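Local coordinates for (S)-ureidoglycine aminohydrolase cupin domain-containing protein (Pseudomonas syringae pv. tomato, PDB 3MYX) that is of unknown function but belongs to the cupin superfamily and carries a domain resembling that of (S)-ureidoglycine aminohydrolase, at residues P26-D31 with Y63-M68; Q45-G50 with A112-T117; P176-S181 with P222-S227. All coordinates share one frame; numbering follows the deposited sequence. Where two conformers were deposited one is given.

Interaction 1 (P26-D31 with Y63-M68)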
loop_
_atom_site.group_PDB
_atom_site.type_symbol
_atom_site.label_atom_id
_atom_site.label_comp_id
_atom_site.label_asym_id
_atom_site.label_seq_id
_atom_site.Cartn_x
_atom_site.Cartn_y
_atom_site.Cartn_z
ATOM N N PRO A 26 8.457 -12.506 -11.695
ATOM C CA PRO A 26 7.131 -12.018 -12.044
ATOM C C PRO A 26 6.063 -12.649 -11.169
ATOM O O PRO A 26 6.151 -13.826 -10.831
ATOM C CB PRO A 26 6.974 -12.471 -13.508
ATOM C CG PRO A 26 7.866 -13.694 -13.629
ATOM C CD PRO A 26 9.040 -13.368 -12.739
ATOM N N ILE A 27 5.032 -11.889 -10.843
ATOM C CA ILE A 27 3.937 -12.418 -10.034
ATOM C C ILE A 27 3.207 -13.518 -10.820
ATOM O O ILE A 27 2.795 -14.550 -10.275
ATOM C CB ILE A 27 2.953 -11.300 -9.587
ATOM C CG1 ILE A 27 3.655 -10.270 -8.678
ATOM C CG2 ILE A 27 1.716 -11.926 -8.892
ATOM C CD1 ILE A 27 2.880 -8.951 -8.533
ATOM N N ASP A 28 3.014 -13.250 -12.107
ATOM C CA ASP A 28 2.370 -14.187 -13.020
ATOM C C ASP A 28 2.870 -13.887 -14.431
ATOM O O ASP A 28 3.756 -13.034 -14.607
ATOM C CB ASP A 28 0.839 -14.155 -12.879
ATOM C CG ASP A 28 0.219 -12.811 -13.242
ATOM O OD1 ASP A 28 0.798 -12.076 -14.071
ATOM O OD2 ASP A 28 -0.881 -12.526 -12.702
ATOM N N ALA A 29 2.339 -14.578 -15.430
ATOM C CA ALA A 29 2.865 -14.462 -16.778
ATOM C C ALA A 29 2.551 -13.126 -17.440
ATOM O O ALA A 29 3.036 -12.882 -18.531
ATOM C CB ALA A 29 2.354 -15.618 -17.650
ATOM N N HIS A 30 1.756 -12.279 -16.783
ATOM C CA HIS A 30 1.473 -10.934 -17.279
ATOM C C HIS A 30 2.335 -9.836 -16.664
ATOM O O HIS A 30 2.284 -8.692 -17.127
ATOM C CB HIS A 30 0.005 -10.571 -17.032
ATOM C CG HIS A 30 -0.951 -11.464 -17.735
ATOM N ND1 HIS A 30 -1.415 -11.198 -18.998
ATOM C CD2 HIS A 30 -1.540 -12.616 -17.353
ATOM C CE1 HIS A 30 -2.246 -12.160 -19.369
ATOM N NE2 HIS A 30 -2.347 -13.025 -18.383
ATOM N N ASP A 31 3.110 -10.143 -15.634
ATOM C CA ASP A 31 3.828 -9.092 -14.890
ATOM C C ASP A 31 4.889 -8.475 -15.802
ATOM O O ASP A 31 5.724 -9.185 -16.353
ATOM C CB ASP A 31 4.511 -9.714 -13.669
ATOM C CG ASP A 31 4.927 -8.707 -12.624
ATOM O OD1 ASP A 31 5.000 -7.489 -12.929
ATOM O OD2 ASP A 31 5.212 -9.150 -11.486
ATOM N N TYR A 63 -1.526 -2.012 -18.774
ATOM C CA TYR A 63 -1.019 -2.498 -17.505
ATOM C C TYR A 63 -1.936 -3.607 -16.991
ATOM O O TYR A 63 -3.153 -3.454 -17.017
ATOM C CB TYR A 63 -0.883 -1.353 -16.481
ATOM C CG TYR A 63 0.152 -1.687 -15.443
ATOM C CD1 TYR A 63 1.512 -1.610 -15.743
ATOM C CD2 TYR A 63 -0.212 -2.166 -14.190
ATOM C CE1 TYR A 63 2.470 -1.983 -14.814
ATOM C CE2 TYR A 63 0.759 -2.555 -13.258
ATOM C CZ TYR A 63 2.100 -2.453 -13.575
ATOM O OH TYR A 63 3.097 -2.824 -12.705
ATOM N N PRO A 64 -1.369 -4.738 -16.548
ATOM C CA PRO A 64 -2.207 -5.919 -16.342
ATOM C C PRO A 64 -2.945 -5.940 -15.007
ATOM O O PRO A 64 -3.820 -6.780 -14.814
ATOM C CB PRO A 64 -1.201 -7.059 -16.388
ATOM C CG PRO A 64 0.070 -6.440 -15.924
ATOM C CD PRO A 64 0.060 -5.089 -16.533
ATOM N N TYR A 65 -2.556 -5.059 -14.091
ATOM C CA TYR A 65 -3.067 -5.036 -12.737
ATOM C C TYR A 65 -3.581 -3.641 -12.413
ATOM O O TYR A 65 -3.253 -2.680 -13.101
ATOM C CB TYR A 65 -1.938 -5.347 -11.756
ATOM C CG TYR A 65 -1.040 -6.530 -12.087
ATOM C CD1 TYR A 65 -1.547 -7.699 -12.652
ATOM C CD2 TYR A 65 0.312 -6.498 -11.775
ATOM C CE1 TYR A 65 -0.723 -8.787 -12.929
ATOM C CE2 TYR A 65 1.127 -7.577 -12.042
ATOM C CZ TYR A 65 0.602 -8.720 -12.595
ATOM O OH TYR A 65 1.439 -9.771 -12.856
ATOM N N THR A 66 -4.337 -3.517 -11.325
ATOM C CA THR A 66 -4.443 -2.225 -10.634
ATOM C C THR A 66 -3.309 -2.220 -9.628
ATOM O O THR A 66 -3.211 -3.119 -8.828
ATOM C CB THR A 66 -5.771 -2.049 -9.914
ATOM O OG1 THR A 66 -6.830 -2.229 -10.862
ATOM C CG2 THR A 66 -5.853 -0.678 -9.269
ATOM N N GLU A 67 -2.443 -1.219 -9.670
ATOM C CA GLU A 67 -1.242 -1.231 -8.823
ATOM C C GLU A 67 -0.928 0.138 -8.226
ATOM O O GLU A 67 -0.858 1.141 -8.926
ATOM C CB GLU A 67 -0.036 -1.796 -9.588
ATOM C CG GLU A 67 1.200 -1.989 -8.709
ATOM C CD GLU A 67 2.286 -2.874 -9.334
ATOM O OE1 GLU A 67 2.050 -3.569 -10.359
ATOM O OE2 GLU A 67 3.373 -2.912 -8.718
HETATM N N MSE A 68 -0.749 0.144 -6.909
HETATM C CA MSE A 68 -0.339 1.322 -6.156
HETATM C C MSE A 68 1.136 1.239 -5.877
HETATM O O MSE A 68 1.641 0.184 -5.469
HETATM C CB MSE A 68 -1.057 1.375 -4.818
HETATM C CG MSE A 68 -0.601 2.536 -3.955
HETATM SE SE MSE A 68 -1.385 2.321 -2.246
HETATM C CE MSE A 68 -1.081 4.075 -1.549
#
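His30 and Pro64 bring the two backbones nearest each other, with CA atoms 6.3 Å apart. Segment 26-31 is loop and folds into a type I beta turn from Asp28 to Asp31. Segment 63-68 runs from loop into a strand that starts at Thr66. Tyr65, just before that strand, carries most of the contact. Its OH donates to Asp28 OD1 at 2.7 Å, and the two side chains meet tip to tip. The phenol reaches OD1 from above the carboxylate plane, and carboxylate and ring planes are turned 65° apart. His30 N reaches the same oxygen from the opposite face, at 2.9 Å, which closes an Asx turn. Asp28 CG sits between the backbone N and the carbonyl carbon (chi1 63°). Asp31 crosses the tyrosine at about a right angle, and its CB lies 3.2 Å from Tyr65 OH. Asp31 OD2 accepts from Ile27 N at 2.8 Å through its anti lone pair, and also pairs with Arg37. Ile27 CD1 packs against Tyr65 CE2 at 4.2 Å. Pro64 CG lies over the centre of one face of the Tyr65 ring and touches His30 O at 3.4 Å. Within the same segment, Tyr63 OH donates to Glu67 OE1, while Glu67 OE2 bridges to Arg37. Arg37 thus joins acids from both segments. Its charge probably eases the repulsion between Asp31 and Glu67. Two donors grip Asp28 OD1, which would favour an ionised carboxylate. The tyrosine hydroxyl ties the turn to the residue just before strand 66-71.

Interaction 2 (Q45-G50 with A112-T117)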
loop_
_atom_site.group_PDB
_atom_site.type_symbol
_atom_site.label_atom_id
_atom_site.label_comp_id
_atom_site.label_asym_id
_atom_site.label_seq_id
_atom_site.Cartn_x
_atom_site.Cartn_y
_atom_site.Cartn_z
ATOM N N GLN A 45 -6.727 -15.194 -4.476
ATOM C CA GLN A 45 -7.589 -14.260 -5.254
ATOM C C GLN A 45 -6.891 -13.040 -5.890
ATOM O O GLN A 45 -7.541 -12.068 -6.347
ATOM C CB GLN A 45 -8.684 -13.672 -4.368
ATOM C CG GLN A 45 -9.530 -14.670 -3.596
ATOM C CD GLN A 45 -10.098 -15.775 -4.454
ATOM O OE1 GLN A 45 -10.098 -16.940 -4.050
ATOM N NE2 GLN A 45 -10.586 -15.425 -5.640
ATOM N N GLY A 46 -5.579 -13.027 -5.800
ATOM C CA GLY A 46 -4.765 -12.165 -6.637
ATOM C C GLY A 46 -4.201 -10.905 -6.051
ATOM O O GLY A 46 -3.448 -10.214 -6.740
ATOM N N ILE A 47 -4.544 -10.576 -4.813
ATOM C CA ILE A 47 -3.916 -9.417 -4.177
ATOM C C ILE A 47 -2.459 -9.728 -3.842
ATOM O O ILE A 47 -2.167 -10.746 -3.226
ATOM C CB ILE A 47 -4.689 -8.980 -2.931
ATOM C CG1 ILE A 47 -6.007 -8.304 -3.346
ATOM C CG2 ILE A 47 -3.876 -7.990 -2.094
ATOM C CD1 ILE A 47 -5.848 -6.852 -3.846
ATOM N N ALA A 48 -1.555 -8.838 -4.254
ATOM C CA ALA A 48 -0.123 -9.008 -4.060
ATOM C C ALA A 48 0.468 -7.741 -3.440
ATOM O O ALA A 48 -0.012 -6.627 -3.681
ATOM C CB ALA A 48 0.589 -9.306 -5.387
ATOM N N ALA A 49 1.506 -7.917 -2.641
ATOM C CA ALA A 49 2.201 -6.799 -2.026
ATOM C C ALA A 49 3.685 -7.103 -1.910
ATOM O O ALA A 49 4.080 -8.258 -1.775
ATOM C CB ALA A 49 1.597 -6.459 -0.632
ATOM N N GLY A 50 4.503 -6.063 -1.956
ATOM C CA GLY A 50 5.929 -6.249 -1.867
ATOM C C GLY A 50 6.658 -4.970 -2.204
ATOM O O GLY A 50 6.166 -3.872 -1.916
ATOM N N ALA A 112 7.459 0.413 -2.605
ATOM C CA ALA A 112 6.524 -0.612 -2.175
ATOM C C ALA A 112 5.337 -0.632 -3.132
ATOM O O ALA A 112 5.001 0.368 -3.753
ATOM C CB ALA A 112 6.045 -0.379 -0.749
ATOM N N PHE A 113 4.687 -1.780 -3.235
ATOM C CA PHE A 113 3.502 -1.892 -4.063
ATOM C C PHE A 113 2.418 -2.728 -3.410
ATOM O O PHE A 113 2.687 -3.610 -2.576
ATOM C CB PHE A 113 3.843 -2.495 -5.444
ATOM C CG PHE A 113 4.074 -3.995 -5.427
ATOM C CD1 PHE A 113 3.025 -4.892 -5.572
ATOM C CD2 PHE A 113 5.349 -4.523 -5.256
ATOM C CE1 PHE A 113 3.227 -6.267 -5.526
ATOM C CE2 PHE A 113 5.552 -5.913 -5.224
ATOM C CZ PHE A 113 4.481 -6.780 -5.350
ATOM N N CYS A 114 1.183 -2.444 -3.822
ATOM C CA CYS A 114 0.043 -3.345 -3.643
ATOM C C CYS A 114 -0.671 -3.409 -4.980
ATOM O O CYS A 114 -0.975 -2.379 -5.579
ATOM C CB CYS A 114 -0.887 -2.821 -2.556
ATOM S SG CYS A 114 -2.320 -3.904 -2.270
ATOM N N ALA A 115 -0.908 -4.630 -5.470
ATOM C CA ALA A 115 -1.550 -4.841 -6.755
ATOM C C ALA A 115 -2.732 -5.769 -6.619
ATOM O O ALA A 115 -2.652 -6.773 -5.913
ATOM C CB ALA A 115 -0.548 -5.442 -7.748
ATOM N N SER A 116 -3.800 -5.449 -7.343
ATOM C CA SER A 116 -4.857 -6.411 -7.616
ATOM C C SER A 116 -4.531 -7.037 -8.959
ATOM O O SER A 116 -4.636 -6.393 -10.001
ATOM C CB SER A 116 -6.211 -5.733 -7.681
ATOM O OG SER A 116 -7.225 -6.654 -8.063
ATOM N N THR A 117 -4.126 -8.305 -8.932
ATOM C CA THR A 117 -3.756 -8.997 -10.150
ATOM C C THR A 117 -4.935 -9.699 -10.823
ATOM O O THR A 117 -4.822 -10.097 -11.971
ATOM C CB THR A 117 -2.547 -9.958 -9.970
ATOM O OG1 THR A 117 -2.931 -11.102 -9.201
ATOM C CG2 THR A 117 -1.335 -9.256 -9.335
HETATM O O HOH W 1 -6.594 -9.287 -7.225
#
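Ala48 and Ala115 face each other as an antiparallel hydrogen-bonded pair. Ala115 N donates to Ala48 O at 2.8 Å, and Ala48 N returns a bond to Ala115 O at 2.9 Å. Gly50 and Phe113 form the next hydrogen-bonded pair. Ile47 with Ser116 and Ala49 with Cys114 are the non-hydrogen-bonded pairs between and beside them. Strand directions differ by 173°. At the loop end, Thr117 takes hold of Gly46 O twice. Thr117 OG1 donates to it at 2.7 Å, in the carbonyl plane and on a lone pair, while Thr117 N comes from above that plane at 3.0 Å. With OG1 between the backbone N and the carbonyl carbon (chi1 71°), the hydroxyl and the amide reach the same acceptor.

The Phe113 ring folds over the facing strand. Phe113 CE2 lies 3.4 Å from Gly50 CA, and Gly50 N and Ala49 C lie over one ring face, toward its rim. Gly50 has no side chain, and a CB there would clash with this ring. Ala48 CB touches Phe113 CE1 at 4.0 Å. On the side with Ala49 and Cys114, Ile47 CD1 packs against Ser116 CB, also at 4.0 Å.

A water donates to Gln45 O and is hydrogen-bonded to Ser116 OG at 2.8 Å, linking the segments once more. Further out, Arg37 makes a cation-pi contact with Phe113, and Glu67 packs on Phe113 and Ala115. Asp43 OD1 accepts from Ile47 N. Ala49 and Ala112 also meet Phe216 and Thr214 of strand 214-217. Strand 109-116 lies between strands 47-54 and 66-71, an antiparallel arrangement consistent with the beta-barrel of the cupin fold.

Interaction 3 (P176-S181 with P222-S227)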
loop_
_atom_site.group_PDB
_atom_site.type_symbol
_atom_site.label_atom_id
_atom_site.label_comp_id
_atom_site.label_asym_id
_atom_site.label_seq_id
_atom_site.Cartn_x
_atom_site.Cartn_y
_atom_site.Cartn_z
ATOM N N PRO A 176 -5.587 9.222 18.598
ATOM C CA PRO A 176 -5.062 7.976 19.162
ATOM C C PRO A 176 -6.147 6.984 19.525
ATOM O O PRO A 176 -7.236 7.362 19.952
ATOM C CB PRO A 176 -4.376 8.433 20.459
ATOM C CG PRO A 176 -4.197 9.869 20.338
ATOM C CD PRO A 176 -5.227 10.398 19.412
ATOM N N TYR A 177 -5.848 5.705 19.372
ATOM C CA TYR A 177 -6.734 4.661 19.878
ATOM C C TYR A 177 -6.053 3.333 20.047
ATOM O O TYR A 177 -4.944 3.095 19.527
ATOM C CB TYR A 177 -7.978 4.491 19.011
ATOM C CG TYR A 177 -7.763 3.927 17.620
ATOM C CD1 TYR A 177 -7.392 4.743 16.560
ATOM C CD2 TYR A 177 -7.963 2.581 17.359
ATOM C CE1 TYR A 177 -7.247 4.246 15.278
ATOM C CE2 TYR A 177 -7.832 2.069 16.088
ATOM C CZ TYR A 177 -7.477 2.906 15.043
ATOM O OH TYR A 177 -7.326 2.434 13.763
ATOM N N GLU A 178 -6.736 2.467 20.793
ATOM C CA GLU A 178 -6.285 1.112 21.064
ATOM C C GLU A 178 -7.474 0.191 20.989
ATOM O O GLU A 178 -8.519 0.478 21.561
ATOM C CB GLU A 178 -5.633 1.040 22.450
ATOM C CG GLU A 178 -5.054 -0.347 22.800
ATOM C CD GLU A 178 -4.458 -0.417 24.202
ATOM O OE1 GLU A 178 -4.309 0.635 24.860
ATOM O OE2 GLU A 178 -4.124 -1.538 24.624
ATOM N N ARG A 179 -7.303 -0.928 20.297
ATOM C CA ARG A 179 -8.327 -1.949 20.198
ATOM C C ARG A 179 -7.716 -3.314 20.454
ATOM O O ARG A 179 -6.493 -3.482 20.438
ATOM C CB ARG A 179 -8.967 -1.917 18.807
ATOM C CG ARG A 179 -7.994 -2.078 17.638
ATOM C CD ARG A 179 -8.728 -2.355 16.339
ATOM N NE ARG A 179 -7.814 -2.575 15.217
ATOM C CZ ARG A 179 -7.126 -3.693 15.002
ATOM N NH1 ARG A 179 -7.214 -4.734 15.839
ATOM N NH2 ARG A 179 -6.324 -3.776 13.946
ATOM N N ILE A 180 -8.576 -4.296 20.649
ATOM C CA ILE A 180 -8.121 -5.663 20.826
ATOM C C ILE A 180 -7.667 -6.263 19.513
ATOM O O ILE A 180 -7.987 -5.770 18.432
ATOM C CB ILE A 180 -9.197 -6.549 21.492
ATOM C CG1 ILE A 180 -10.396 -6.762 20.562
ATOM C CG2 ILE A 180 -9.598 -5.964 22.854
ATOM C CD1 ILE A 180 -11.419 -7.767 21.135
ATOM N N SER A 181 -6.890 -7.324 19.600
ATOM C CA SER A 181 -6.470 -8.050 18.412
ATOM C C SER A 181 -7.676 -8.670 17.717
ATOM O O SER A 181 -8.550 -9.264 18.367
ATOM C CB SER A 181 -5.500 -9.152 18.824
ATOM O OG SER A 181 -5.012 -9.875 17.716
ATOM N N PRO A 222 -4.247 -11.804 12.288
ATOM C CA PRO A 222 -4.531 -11.224 13.592
ATOM C C PRO A 222 -3.579 -10.090 13.887
ATOM O O PRO A 222 -2.363 -10.204 13.717
ATOM C CB PRO A 222 -4.305 -12.384 14.563
ATOM C CG PRO A 222 -4.538 -13.604 13.745
ATOM C CD PRO A 222 -3.969 -13.250 12.392
ATOM N N CYS A 223 -4.155 -9.002 14.356
ATOM C CA CYS A 223 -3.456 -7.751 14.530
ATOM C C CYS A 223 -4.146 -6.946 15.637
ATOM O O CYS A 223 -5.349 -6.746 15.476
ATOM C CB CYS A 223 -3.598 -7.023 13.188
ATOM S SG CYS A 223 -2.716 -5.505 12.948
ATOM N N LYS A 224 -3.406 -6.457 16.624
ATOM C CA LYS A 224 -3.864 -5.449 17.563
ATOM C C LYS A 224 -3.263 -4.118 17.135
ATOM O O LYS A 224 -2.111 -4.074 16.779
ATOM C CB LYS A 224 -3.364 -5.808 18.952
ATOM C CG LYS A 224 -3.801 -4.877 20.042
ATOM C CD LYS A 224 -3.064 -5.182 21.323
ATOM C CE LYS A 224 -3.313 -4.119 22.359
ATOM N NZ LYS A 224 -4.757 -4.010 22.687
ATOM N N TRP A 225 -4.064 -3.054 17.166
ATOM C CA TRP A 225 -3.596 -1.702 16.877
ATOM C C TRP A 225 -3.517 -0.916 18.174
ATOM O O TRP A 225 -4.500 -0.868 18.927
ATOM C CB TRP A 225 -4.583 -1.006 15.942
ATOM C CG TRP A 225 -4.366 0.481 15.741
ATOM C CD1 TRP A 225 -4.534 1.471 16.670
ATOM C CD2 TRP A 225 -3.960 1.146 14.532
ATOM N NE1 TRP A 225 -4.259 2.694 16.120
ATOM C CE2 TRP A 225 -3.930 2.528 14.807
ATOM C CE3 TRP A 225 -3.655 0.716 13.234
ATOM C CZ2 TRP A 225 -3.540 3.469 13.859
ATOM C CZ3 TRP A 225 -3.268 1.653 12.303
ATOM C CH2 TRP A 225 -3.235 3.013 12.612
ATOM N N THR A 226 -2.377 -0.273 18.412
ATOM C CA THR A 226 -2.226 0.731 19.473
ATOM C C THR A 226 -1.493 1.941 18.937
ATOM O O THR A 226 -0.340 1.850 18.520
ATOM C CB THR A 226 -1.432 0.208 20.683
ATOM O OG1 THR A 226 -1.989 -1.031 21.102
ATOM C CG2 THR A 226 -1.503 1.224 21.843
ATOM N N SER A 227 -2.154 3.087 18.980
ATOM C CA SER A 227 -1.511 4.360 18.704
ATOM C C SER A 227 -1.738 5.271 19.899
ATOM O O SER A 227 -2.834 5.336 20.451
ATOM C CB SER A 227 -2.032 4.990 17.415
ATOM O OG SER A 227 -3.436 5.182 17.430
#
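Tyr177 and Trp225 form an offset stack, the phenol ring over the five-membered ring, with centroids 3.9 Å apart and planes at 8°. Trp225 NE1 lies over the centre of the Tyr177 ring. Its N-H is directed to Ser227 OG at 2.9 Å, not at the tyrosine, which helps fix the indole. Ser227 OG accepts from both Trp225 NE1 and Tyr177 N. Tyr177 CG sits between the backbone N and the carbonyl carbon (chi1 68°), on the side of the tryptophan.

Backbone bonds run alongside. Ser227 N donates to Tyr177 O at 2.8 Å, and Arg179 N to Trp225 O at 3.1 Å.

The charged groups bind further along. Lys224 NZ donates to Arg179 O at 2.9 Å and makes a salt bridge to Glu178 OE2 at 3.2 Å, through the anti lone pair. Arg179 NH1 donates to Cys223 O at 2.8 Å and to Ile180 O, both nearly in the guanidinium plane. One guanidinium face lies against Trp225 CB.

The short, weakly bonded strand 177-178 runs antiparallel to strand 222-227, which is flanked in turn by strand 197-201. Val197 and Leu199 pack on Trp225, and the loop residues Ser149 and Pro152 touch Tyr177.

How the interactions relate
Interactions 1 and 2 are neighbours, their centres about 8 Å apart. They share one antiparallel sheet, in which strands 66-71 and 109-116 lie side by side. A probable backbone hydrogen bond from Met68 N to Cys114 O is one of the links between them. Their segments alternate along the chain, so the pairings interlock in the amino-terminal half. Interaction 3 comes later in sequence and stands apart. Its centre is about 32 Å from that of interaction 1 and about 24 Å from that of interaction 2; the nearest atoms are about 14 Å apart in both cases. It lies in another sheet, within the EutQ-like cupin region. The layout is consistent with a two-domain, bicupin-like chain.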